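Local coordinates for protein guanosine 5'-monophosphate Reductase (Trypanosoma brucei brucei, PDB 6LK4) that probably catalyses the NADPH-dependent deamination of GMP to IMP and binds GTP in its pair of CBS domains, at residues R103-H108 against T157-L162; C129-N134 against G201-L206; T191-I196 against L206-D211. All coordinates share one frame; numbering follows the deposited sequence.

Contact 1: R103-H108 against T157-L162. With GTP (guanosine-5'-triphosphate), chain B.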
loop_
_atom_site.group_PDB
_atom_site.type_symbol
_atom_site.label_atom_id
_atom_site.label_comp_id
_atom_site.label_asym_id
_atom_site.label_seq_id
_atom_site.Cartn_x
_atom_site.Cartn_y
_atom_site.Cartn_z
ATOM N N ARG A 103 -52.188 23.939 -13.333
ATOM C CA ARG A 103 -52.790 22.608 -13.274
ATOM C C ARG A 103 -54.191 22.680 -12.688
ATOM O O ARG A 103 -54.425 23.364 -11.685
ATOM C CB ARG A 103 -51.930 21.661 -12.452
ATOM C CG ARG A 103 -50.492 21.568 -12.931
ATOM C CD ARG A 103 -50.415 21.217 -14.407
ATOM N NE ARG A 103 -50.672 19.796 -14.612
ATOM C CZ ARG A 103 -50.750 19.198 -15.795
ATOM N NH1 ARG A 103 -50.584 19.884 -16.918
ATOM N NH2 ARG A 103 -50.995 17.904 -15.847
ATOM N N ILE A 104 -55.124 21.974 -13.330
ATOM C CA ILE A 104 -56.531 21.971 -12.949
ATOM C C ILE A 104 -56.961 20.547 -12.578
ATOM O O ILE A 104 -56.198 19.592 -12.678
ATOM C CB ILE A 104 -57.425 22.544 -14.059
ATOM C CG1 ILE A 104 -57.303 21.680 -15.312
ATOM C CG2 ILE A 104 -57.028 23.969 -14.372
ATOM C CD1 ILE A 104 -58.247 22.076 -16.403
ATOM N N ILE A 105 -58.207 20.424 -12.125
ATOM C CA ILE A 105 -58.803 19.126 -11.818
ATOM C C ILE A 105 -60.313 19.308 -11.812
ATOM O O ILE A 105 -60.820 20.428 -11.702
ATOM C CB ILE A 105 -58.290 18.563 -10.466
ATOM C CG1 ILE A 105 -58.517 17.049 -10.398
ATOM C CG2 ILE A 105 -58.929 19.301 -9.277
ATOM C CD1 ILE A 105 -58.024 16.416 -9.139
ATOM N N LEU A 106 -61.029 18.222 -11.920
ATOM C CA LEU A 106 -62.474 18.387 -12.028
ATOM C C LEU A 106 -63.175 17.982 -10.738
ATOM O O LEU A 106 -62.688 17.117 -10.008
ATOM C CB LEU A 106 -63.011 17.556 -13.186
ATOM C CG LEU A 106 -62.343 18.011 -14.469
ATOM C CD1 LEU A 106 -62.626 17.008 -15.582
ATOM C CD2 LEU A 106 -62.798 19.435 -14.805
ATOM N N PRO A 107 -64.328 18.584 -10.442
ATOM C CA PRO A 107 -64.916 18.416 -9.099
ATOM C C PRO A 107 -65.313 16.991 -8.747
ATOM O O PRO A 107 -65.310 16.643 -7.555
ATOM C CB PRO A 107 -66.134 19.354 -9.129
ATOM C CG PRO A 107 -66.392 19.641 -10.567
ATOM C CD PRO A 107 -65.066 19.564 -11.254
ATOM N N HIS A 108 -65.641 16.151 -9.729
ATOM C CA HIS A 108 -66.011 14.765 -9.464
ATOM C C HIS A 108 -64.836 13.800 -9.567
ATOM O O HIS A 108 -65.054 12.592 -9.673
ATOM C CB HIS A 108 -67.134 14.322 -10.402
ATOM C CG HIS A 108 -68.415 15.065 -10.187
ATOM N ND1 HIS A 108 -68.989 15.213 -8.942
ATOM C CD2 HIS A 108 -69.214 15.731 -11.054
ATOM C CE1 HIS A 108 -70.094 15.928 -9.051
ATOM N NE2 HIS A 108 -70.252 16.256 -10.322
ATOM N N THR A 157 -62.695 9.917 -2.041
ATOM C CA THR A 157 -63.566 11.054 -1.763
ATOM C C THR A 157 -63.518 12.062 -2.904
ATOM O O THR A 157 -62.476 12.263 -3.538
ATOM C CB THR A 157 -63.167 11.747 -0.461
ATOM O OG1 THR A 157 -62.800 10.769 0.524
ATOM C CG2 THR A 157 -64.317 12.565 0.066
ATOM N N THR A 158 -64.628 12.710 -3.172
ATOM C CA THR A 158 -64.654 13.654 -4.256
ATOM C C THR A 158 -63.894 14.916 -4.008
ATOM O O THR A 158 -63.933 15.450 -2.927
ATOM C CB THR A 158 -66.072 14.125 -4.512
ATOM O OG1 THR A 158 -66.642 14.546 -3.281
ATOM C CG2 THR A 158 -66.872 13.023 -5.054
ATOM N N VAL A 159 -63.225 15.400 -5.040
ATOM C CA VAL A 159 -62.524 16.675 -4.963
ATOM C C VAL A 159 -63.476 17.770 -4.510
ATOM O O VAL A 159 -63.115 18.642 -3.714
ATOM C CB VAL A 159 -61.900 16.996 -6.330
ATOM C CG1 VAL A 159 -61.759 18.488 -6.538
ATOM C CG2 VAL A 159 -60.556 16.319 -6.466
ATOM N N GLU A 160 -64.719 17.716 -4.990
ATOM C CA GLU A 160 -65.725 18.714 -4.642
ATOM C C GLU A 160 -66.053 18.704 -3.155
ATOM O O GLU A 160 -66.337 19.756 -2.574
ATOM C CB GLU A 160 -66.966 18.444 -5.481
ATOM C CG GLU A 160 -68.096 19.406 -5.322
ATOM C CD GLU A 160 -69.243 19.063 -6.256
ATOM O OE1 GLU A 160 -70.063 19.965 -6.537
ATOM O OE2 GLU A 160 -69.313 17.893 -6.713
ATOM N N SER A 161 -66.026 17.533 -2.523
ATOM C CA SER A 161 -66.254 17.437 -1.086
ATOM C C SER A 161 -65.163 18.116 -0.279
ATOM O O SER A 161 -65.407 18.511 0.869
ATOM C CB SER A 161 -66.337 15.976 -0.672
ATOM O OG SER A 161 -65.203 15.271 -1.128
ATOM N N LEU A 162 -63.965 18.235 -0.849
ATOM C CA LEU A 162 -62.793 18.606 -0.086
ATOM C C LEU A 162 -62.279 20.001 -0.386
ATOM O O LEU A 162 -61.601 20.586 0.464
ATOM C CB LEU A 162 -61.674 17.596 -0.356
ATOM C CG LEU A 162 -61.887 16.145 0.082
ATOM C CD1 LEU A 162 -60.981 15.200 -0.697
ATOM C CD2 LEU A 162 -61.658 15.998 1.590
HETATM O O3B GTP B . -41.909 23.567 -2.989
HETATM P PB GTP B . -42.429 25.071 -3.219
HETATM O O1B GTP B . -41.360 25.899 -3.906
HETATM O O2B GTP B . -42.831 25.699 -1.897
HETATM O O3A GTP B . -43.709 24.849 -4.172
HETATM P PA GTP B . -45.247 24.912 -3.690
HETATM O O1A GTP B . -45.438 25.473 -2.301
HETATM O O2A GTP B . -45.838 23.544 -3.844
HETATM O "O5'" GTP B . -45.924 25.941 -4.724
HETATM C "C5'" GTP B . -45.989 25.651 -6.096
HETATM C "C4'" GTP B . -44.760 26.152 -6.851
HETATM O "O4'" GTP B . -44.740 25.446 -8.077
HETATM C "C3'" GTP B . -44.779 27.629 -7.207
HETATM O "O3'" GTP B . -43.450 28.112 -7.191
HETATM C "C2'" GTP B . -45.292 27.646 -8.629
HETATM O "O2'" GTP B . -44.826 28.717 -9.418
HETATM C "C1'" GTP B . -44.802 26.321 -9.174
HETATM N N9 GTP B . -45.806 25.873 -10.133
HETATM C C8 GTP B . -45.583 25.615 -11.452
HETATM N N7 GTP B . -46.757 25.256 -12.010
HETATM C C5 GTP B . -47.717 25.292 -11.055
HETATM C C6 GTP B . -49.074 25.016 -11.097
HETATM O O6 GTP B . -49.574 24.662 -12.176
HETATM N N1 GTP B . -49.837 25.130 -9.946
HETATM C C2 GTP B . -49.234 25.513 -8.766
HETATM N N2 GTP B . -49.948 25.629 -7.646
HETATM N N3 GTP B . -47.878 25.778 -8.738
HETATM C C4 GTP B . -47.132 25.674 -9.865
#
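The carbonyl oxygen of Pro107 takes the one hydrogen bond that joins 103-108 to 157-162, from Glu160 N to Pro107 O at 2.8 Å. The donor lies in the carbonyl plane, on a lone pair, although the N-H is bent to 140° at the hydrogen. Two carbon groups press against the same oxygen: Glu160 CB stands 3.2 Å from Pro107 O, and the CB of Val159 lies a little farther off. The carbonyl is thus lodged against the first turn of the short, weakly bonded helix at 159-162. Beside this bond the CB atoms of Pro107 and Glu160 meet at 3.9 Å.

At the outer end His108 and Glu160 run side by side and point the same way. The glutamate gets there by carrying CG anti to its own N (chi1 -177°) and staying extended beyond it, which brings OE2 to 3.2 Å from CE1 of the His108 ring. The approach is oblique and the ring and carboxylate planes are 66° apart; both residues are exposed, so any electrostatic attraction would probably be softened by solvent.

These segments belong to the first CBS domain, where strand 104-105 edges a mixed sheet beside strand 130-133 and helix 111-118 packs on Ile105 and Val159. On the buried side CD1 of Ile105 touches CG2 of Val159 at 3.7 Å, the two side chains crossing at a slant. The other branches meet as well, Ile105 CG2 lying 4.0 Å from Val159 CG1.

At the opposite end of 103-108 the chain reaches the nucleotide. Arg103 N donates to O6 of GTP at 2.9 Å in a nearly straight bond, reading the guanine carbonyl with the backbone, while the arginine side chain makes a cation-pi contact with Trp120.

Contact 2: C129-N134 against G201-L206. With GTP (guanosine-5'-triphosphate), chain B.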
loop_
_atom_site.group_PDB
_atom_site.type_symbol
_atom_site.label_atom_id
_atom_site.label_comp_id
_atom_site.label_asym_id
_atom_site.label_seq_id
_atom_site.Cartn_x
_atom_site.Cartn_y
_atom_site.Cartn_z
ATOM N N CYS A 129 -50.902 23.453 -5.650
ATOM C CA CYS A 129 -52.345 23.354 -5.539
ATOM C C CYS A 129 -52.888 22.935 -6.890
ATOM O O CYS A 129 -52.197 22.994 -7.903
ATOM C CB CYS A 129 -52.966 24.676 -5.090
ATOM S SG CYS A 129 -53.181 25.799 -6.456
ATOM N N LEU A 130 -54.131 22.503 -6.892
ATOM C CA LEU A 130 -54.865 22.247 -8.116
ATOM C C LEU A 130 -56.084 23.147 -8.122
ATOM O O LEU A 130 -56.756 23.303 -7.089
ATOM C CB LEU A 130 -55.306 20.787 -8.231
ATOM C CG LEU A 130 -54.186 19.757 -8.308
ATOM C CD1 LEU A 130 -54.774 18.366 -8.247
ATOM C CD2 LEU A 130 -53.366 19.949 -9.580
ATOM N N LEU A 131 -56.348 23.764 -9.269
ATOM C CA LEU A 131 -57.534 24.589 -9.405
ATOM C C LEU A 131 -58.667 23.721 -9.934
ATOM O O LEU A 131 -58.513 23.029 -10.944
ATOM C CB LEU A 131 -57.258 25.791 -10.307
ATOM C CG LEU A 131 -56.232 26.652 -9.571
ATOM C CD1 LEU A 131 -55.531 27.601 -10.501
ATOM C CD2 LEU A 131 -56.877 27.391 -8.399
ATOM N N VAL A 132 -59.782 23.723 -9.216
ATOM C CA VAL A 132 -60.938 22.918 -9.582
ATOM C C VAL A 132 -61.793 23.750 -10.525
ATOM O O VAL A 132 -62.283 24.821 -10.148
ATOM C CB VAL A 132 -61.732 22.482 -8.339
ATOM C CG1 VAL A 132 -62.668 21.346 -8.692
ATOM C CG2 VAL A 132 -60.783 22.062 -7.233
ATOM N N VAL A 133 -61.946 23.279 -11.758
ATOM C CA VAL A 133 -62.707 23.997 -12.766
ATOM C C VAL A 133 -63.782 23.066 -13.297
ATOM O O VAL A 133 -63.768 21.862 -13.044
ATOM C CB VAL A 133 -61.818 24.538 -13.908
ATOM C CG1 VAL A 133 -60.803 25.514 -13.357
ATOM C CG2 VAL A 133 -61.133 23.401 -14.629
ATOM N N ASN A 134 -64.726 23.642 -14.049
ATOM C CA ASN A 134 -65.903 22.880 -14.471
ATOM C C ASN A 134 -65.560 21.856 -15.547
ATOM O O ASN A 134 -66.061 20.728 -15.511
ATOM C CB ASN A 134 -67.014 23.821 -14.947
ATOM C CG ASN A 134 -66.631 24.628 -16.170
ATOM O OD1 ASN A 134 -65.529 24.499 -16.711
ATOM N ND2 ASN A 134 -67.547 25.478 -16.612
ATOM N N GLY A 201 -65.307 34.337 -15.507
ATOM C CA GLY A 201 -64.863 33.375 -14.509
ATOM C C GLY A 201 -63.987 32.254 -15.025
ATOM O O GLY A 201 -63.777 31.269 -14.306
ATOM N N GLN A 202 -63.471 32.361 -16.250
ATOM C CA GLN A 202 -62.596 31.330 -16.784
ATOM C C GLN A 202 -61.171 31.541 -16.278
ATOM O O GLN A 202 -60.676 32.670 -16.217
ATOM C CB GLN A 202 -62.643 31.331 -18.312
ATOM C CG GLN A 202 -61.865 32.449 -19.002
ATOM C CD GLN A 202 -62.654 33.746 -19.135
ATOM O OE1 GLN A 202 -63.586 34.017 -18.367
ATOM N NE2 GLN A 202 -62.276 34.559 -20.113
ATOM N N LEU A 203 -60.519 30.448 -15.886
ATOM C CA LEU A 203 -59.191 30.537 -15.292
ATOM C C LEU A 203 -58.154 30.921 -16.338
ATOM O O LEU A 203 -58.038 30.269 -17.380
ATOM C CB LEU A 203 -58.813 29.208 -14.662
ATOM C CG LEU A 203 -57.430 29.140 -14.027
ATOM C CD1 LEU A 203 -57.353 30.068 -12.842
ATOM C CD2 LEU A 203 -57.148 27.706 -13.618
ATOM N N LEU A 204 -57.394 31.978 -16.056
ATOM C CA LEU A 204 -56.311 32.416 -16.936
ATOM C C LEU A 204 -54.927 32.205 -16.341
ATOM O O LEU A 204 -54.048 31.672 -17.008
ATOM C CB LEU A 204 -56.480 33.894 -17.319
ATOM C CG LEU A 204 -57.861 34.264 -17.846
ATOM C CD1 LEU A 204 -58.062 35.749 -17.701
ATOM C CD2 LEU A 204 -58.058 33.810 -19.298
ATOM N N TYR A 205 -54.696 32.607 -15.099
ATOM C CA TYR A 205 -53.381 32.471 -14.488
ATOM C C TYR A 205 -53.532 32.138 -13.015
ATOM O O TYR A 205 -54.629 32.181 -12.448
ATOM C CB TYR A 205 -52.530 33.750 -14.603
ATOM C CG TYR A 205 -52.360 34.274 -16.000
ATOM C CD1 TYR A 205 -51.343 33.805 -16.816
ATOM C CD2 TYR A 205 -53.192 35.274 -16.494
ATOM C CE1 TYR A 205 -51.168 34.304 -18.092
ATOM C CE2 TYR A 205 -53.022 35.781 -17.767
ATOM C CZ TYR A 205 -52.012 35.291 -18.564
ATOM O OH TYR A 205 -51.845 35.779 -19.839
ATOM N N LEU A 206 -52.391 31.837 -12.393
ATOM C CA LEU A 206 -52.300 31.609 -10.958
ATOM C C LEU A 206 -51.085 32.360 -10.435
ATOM O O LEU A 206 -50.011 32.302 -11.043
ATOM C CB LEU A 206 -52.191 30.107 -10.624
ATOM C CG LEU A 206 -51.986 29.825 -9.123
ATOM C CD1 LEU A 206 -53.146 30.425 -8.306
ATOM C CD2 LEU A 206 -51.809 28.340 -8.792
HETATM O O3B GTP B . -41.909 23.567 -2.989
HETATM P PB GTP B . -42.429 25.071 -3.219
HETATM O O1B GTP B . -41.360 25.899 -3.906
HETATM O O2B GTP B . -42.831 25.699 -1.897
HETATM O O3A GTP B . -43.709 24.849 -4.172
HETATM P PA GTP B . -45.247 24.912 -3.690
HETATM O O1A GTP B . -45.438 25.473 -2.301
HETATM O O2A GTP B . -45.838 23.544 -3.844
HETATM O "O5'" GTP B . -45.924 25.941 -4.724
HETATM C "C5'" GTP B . -45.989 25.651 -6.096
HETATM C "C4'" GTP B . -44.760 26.152 -6.851
HETATM O "O4'" GTP B . -44.740 25.446 -8.077
HETATM C "C3'" GTP B . -44.779 27.629 -7.207
HETATM O "O3'" GTP B . -43.450 28.112 -7.191
HETATM C "C2'" GTP B . -45.292 27.646 -8.629
HETATM O "O2'" GTP B . -44.826 28.717 -9.418
HETATM C "C1'" GTP B . -44.802 26.321 -9.174
HETATM N N9 GTP B . -45.806 25.873 -10.133
HETATM C C8 GTP B . -45.583 25.615 -11.452
HETATM N N7 GTP B . -46.757 25.256 -12.010
HETATM C C5 GTP B . -47.717 25.292 -11.055
HETATM C C6 GTP B . -49.074 25.016 -11.097
HETATM O O6 GTP B . -49.574 24.662 -12.176
HETATM N N1 GTP B . -49.837 25.130 -9.946
HETATM C C2 GTP B . -49.234 25.513 -8.766
HETATM N N2 GTP B . -49.948 25.629 -7.646
HETATM N N3 GTP B . -47.878 25.778 -8.738
HETATM C C4 GTP B . -47.132 25.674 -9.865
#
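Apolar contacts between Leu131 and Leu203 form the middle of this interface, with CD1 of Leu131 and CD2 of Leu203 3.5 Å apart. The two side chains cross at about a right angle, and Leu203 CD2 also rests on CB of Leu131 at 3.8 Å. Leu203 reaches over because its CG is anti to the backbone N (chi1 179°), with the CD2 branch leading. Farther along the strand, CG1 of Val133 approaches Leu203 CD2 more loosely, at 4.3 Å. At the other end the sulfur of Cys129 lies 3.7 Å from Leu206 CD2, and Leu131 CD1 touches that leucine methyl too. Leu206 CD2 is also an apolar neighbour of GTP N2, 3.5 Å away.

No hydrogen bond links the two segments. Strands 130-133 and 203-206 run nearly antiparallel, at 167°, but their axes come no closer than 10.1 Å, a spacing for side chains to fill. They belong to different sheets, 203-208 pairing with edge strand 99-100 and the sheet of 130-133 ending in 164-165, and the leucines pack between them. A classic beta bulge, in which Leu204 and Tyr205 both face Ile196, interrupts strand 203-208 on its way to Leu206.

The polar contact is made with the nucleotide: the exocyclic N2 of GTP gives a weak hydrogen bond to Cys129 SG at 3.4 Å. Cys129 is a GTP-binding residue, and its thiol meets ligand and leucine at once.

All five touching residues are buried, so the halves are held together here by dispersion and exclusion of water, and guanine meets the end of that apolar seam through a soft, weakly accepting sulfur.

Contact 3: T191-I196 against L206-D211. With GTP (guanosine-5'-triphosphate), chain B.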
loop_
_atom_site.group_PDB
_atom_site.type_symbol
_atom_site.label_atom_id
_atom_site.label_comp_id
_atom_site.label_asym_id
_atom_site.label_seq_id
_atom_site.Cartn_x
_atom_site.Cartn_y
_atom_site.Cartn_z
ATOM N N THR A 191 -54.551 34.469 2.224
ATOM C CA THR A 191 -54.504 33.343 1.305
ATOM C C THR A 191 -53.101 33.166 0.728
ATOM O O THR A 191 -52.248 34.054 0.796
ATOM C CB THR A 191 -55.523 33.545 0.183
ATOM O OG1 THR A 191 -55.382 32.508 -0.795
ATOM C CG2 THR A 191 -55.302 34.895 -0.482
ATOM N N ALA A 192 -52.873 31.990 0.146
ATOM C CA ALA A 192 -51.591 31.670 -0.456
ATOM C C ALA A 192 -51.684 31.409 -1.946
ATOM O O ALA A 192 -50.658 31.112 -2.571
ATOM C CB ALA A 192 -50.967 30.454 0.226
ATOM N N ASN A 193 -52.874 31.502 -2.531
ATOM C CA ASN A 193 -53.048 31.366 -3.968
ATOM C C ASN A 193 -54.105 32.353 -4.431
ATOM O O ASN A 193 -55.202 32.390 -3.873
ATOM C CB ASN A 193 -53.459 29.948 -4.362
ATOM C CG ASN A 193 -52.353 28.934 -4.130
ATOM O OD1 ASN A 193 -51.412 28.804 -4.931
ATOM N ND2 ASN A 193 -52.472 28.190 -3.038
ATOM N N VAL A 194 -53.766 33.156 -5.435
ATOM C CA VAL A 194 -54.700 34.078 -6.065
ATOM C C VAL A 194 -54.811 33.705 -7.536
ATOM O O VAL A 194 -53.869 33.935 -8.309
ATOM C CB VAL A 194 -54.255 35.541 -5.911
ATOM C CG1 VAL A 194 -55.169 36.441 -6.725
ATOM C CG2 VAL A 194 -54.261 35.941 -4.462
ATOM N N PRO A 195 -55.923 33.125 -7.961
ATOM C CA PRO A 195 -56.147 32.926 -9.396
ATOM C C PRO A 195 -56.511 34.227 -10.083
ATOM O O PRO A 195 -57.117 35.126 -9.491
ATOM C CB PRO A 195 -57.321 31.943 -9.445
ATOM C CG PRO A 195 -57.458 31.421 -8.061
ATOM C CD PRO A 195 -56.961 32.486 -7.148
ATOM N N ILE A 196 -56.110 34.325 -11.344
ATOM C CA ILE A 196 -56.572 35.377 -12.232
ATOM C C ILE A 196 -57.568 34.733 -13.179
ATOM O O ILE A 196 -57.238 33.751 -13.866
ATOM C CB ILE A 196 -55.420 36.044 -13.003
ATOM C CG1 ILE A 196 -54.165 36.136 -12.142
ATOM C CG2 ILE A 196 -55.848 37.431 -13.504
ATOM C CD1 ILE A 196 -54.235 37.158 -11.085
ATOM N N LEU A 206 -52.391 31.837 -12.393
ATOM C CA LEU A 206 -52.300 31.609 -10.958
ATOM C C LEU A 206 -51.085 32.360 -10.435
ATOM O O LEU A 206 -50.011 32.302 -11.043
ATOM C CB LEU A 206 -52.191 30.107 -10.624
ATOM C CG LEU A 206 -51.986 29.825 -9.123
ATOM C CD1 LEU A 206 -53.146 30.425 -8.306
ATOM C CD2 LEU A 206 -51.809 28.340 -8.792
ATOM N N VAL A 207 -51.257 33.065 -9.323
ATOM C CA VAL A 207 -50.149 33.653 -8.591
ATOM C C VAL A 207 -50.121 33.002 -7.220
ATOM O O VAL A 207 -51.155 32.927 -6.552
ATOM C CB VAL A 207 -50.284 35.179 -8.493
ATOM C CG1 VAL A 207 -48.997 35.797 -7.959
ATOM C CG2 VAL A 207 -50.623 35.746 -9.864
ATOM N N THR A 208 -48.953 32.498 -6.817
ATOM C CA THR A 208 -48.825 31.757 -5.576
ATOM C C THR A 208 -47.994 32.553 -4.595
ATOM O O THR A 208 -47.060 33.249 -4.988
ATOM C CB THR A 208 -48.166 30.372 -5.766
ATOM O OG1 THR A 208 -46.744 30.514 -5.925
ATOM C CG2 THR A 208 -48.734 29.659 -6.968
ATOM N N LEU A 209 -48.323 32.403 -3.308
ATOM C CA LEU A 209 -47.523 33.023 -2.262
ATOM C C LEU A 209 -46.078 32.547 -2.338
ATOM O O LEU A 209 -45.143 33.322 -2.107
ATOM C CB LEU A 209 -48.127 32.716 -0.890
ATOM C CG LEU A 209 -47.254 33.188 0.274
ATOM C CD1 LEU A 209 -47.257 34.701 0.348
ATOM C CD2 LEU A 209 -47.718 32.612 1.572
ATOM N N SER A 210 -45.877 31.282 -2.694
ATOM C CA SER A 210 -44.523 30.752 -2.832
ATOM C C SER A 210 -43.690 31.582 -3.811
ATOM O O SER A 210 -42.531 31.911 -3.532
ATOM C CB SER A 210 -44.595 29.288 -3.272
ATOM O OG SER A 210 -43.347 28.812 -3.753
ATOM N N ASP A 211 -44.266 31.947 -4.958
ATOM C CA ASP A 211 -43.517 32.760 -5.912
ATOM C C ASP A 211 -43.312 34.185 -5.401
ATOM O O ASP A 211 -42.214 34.737 -5.520
ATOM C CB ASP A 211 -44.230 32.770 -7.251
ATOM C CG ASP A 211 -44.157 31.440 -7.950
ATOM O OD1 ASP A 211 -43.044 30.907 -8.080
ATOM O OD2 ASP A 211 -45.209 30.923 -8.380
HETATM O O3B GTP B . -41.909 23.567 -2.989
HETATM P PB GTP B . -42.429 25.071 -3.219
HETATM O O1B GTP B . -41.360 25.899 -3.906
HETATM O O2B GTP B . -42.831 25.699 -1.897
HETATM O O3A GTP B . -43.709 24.849 -4.172
HETATM P PA GTP B . -45.247 24.912 -3.690
HETATM O O1A GTP B . -45.438 25.473 -2.301
HETATM O O2A GTP B . -45.838 23.544 -3.844
HETATM O "O5'" GTP B . -45.924 25.941 -4.724
HETATM C "C5'" GTP B . -45.989 25.651 -6.096
HETATM C "C4'" GTP B . -44.760 26.152 -6.851
HETATM O "O4'" GTP B . -44.740 25.446 -8.077
HETATM C "C3'" GTP B . -44.779 27.629 -7.207
HETATM O "O3'" GTP B . -43.450 28.112 -7.191
HETATM C "C2'" GTP B . -45.292 27.646 -8.629
HETATM O "O2'" GTP B . -44.826 28.717 -9.418
HETATM C "C1'" GTP B . -44.802 26.321 -9.174
HETATM N N9 GTP B . -45.806 25.873 -10.133
HETATM C C8 GTP B . -45.583 25.615 -11.452
HETATM N N7 GTP B . -46.757 25.256 -12.010
HETATM C C5 GTP B . -47.717 25.292 -11.055
HETATM C C6 GTP B . -49.074 25.016 -11.097
HETATM O O6 GTP B . -49.574 24.662 -12.176
HETATM N N1 GTP B . -49.837 25.130 -9.946
HETATM C C2 GTP B . -49.234 25.513 -8.766
HETATM N N2 GTP B . -49.948 25.629 -7.646
HETATM N N3 GTP B . -47.878 25.778 -8.738
HETATM C C4 GTP B . -47.132 25.674 -9.865
#
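With chi1 at -68°, Asn193 carries CG anti to its carbonyl carbon, while Thr208 sets OG1 between its backbone N and carbonyl carbon (chi1 77°), which puts CG2 anti to the carbonyl carbon; the two side chains therefore lie side by side, Asn193 OD1 3.5 Å from Thr208 CG2. Thr208 OG1 stands at the N-cap of helix 209-216, where it accepts from Asp211 N at 3.0 Å.

Strands 193-197 and 203-208 form an antiparallel hairpin of the second CBS domain. Val194 and Val207 are its hydrogen-bonded pair: Val194 N donates to Val207 O at 2.8 Å, almost straight along the C=O axis, and Val207 N returns a bond to Val194 O. Past the strand end Leu209 N donates to Ala192 O, also 2.8 Å, from above the carbonyl plane. Asn193 and Pro195 share a sheet face with Leu206 and Thr208; Leu206 lays CD1 3.6 Å from Val194 O. Helix 179-189 covers the valine face, whereas Leu209 and Ala192 pack against the second subunit.

Asp211 holds the ribose of GTP with both carboxylate oxygens, O3' donating to OD1 at 3.0 Å and O2' to OD2 at a very short 2.5 Å, a length doubtful at this resolution. The cap bond ties down the backbone of Asp211, and Thr208 OG1 adds a weak bond to OD2; the helix N terminus and the two donating ribose hydroxyls would probably all help to stabilise the negative charge.

Along the chain, contact 1 opens at 103-108 and closes a loop of 48 residues at 157-162, tying the edge strand 104-105 to the short helix 159-162. Contact 2 starts inside that loop, at 129-134, but ends beyond it at 201-206, so the two cross. Contact 3 opens only after contact 1 has closed; its 191-196 segment precedes the end of contact 2, and its 206-211 segment begins on the shared Leu206, so contacts 2 and 3 cross as well. Contacts 1 and 2 meet through neighbouring strands 104-105 and 130-133, contacts 2 and 3 through the hairpin. Together they join both CBS halves around one GTP, which all three touch.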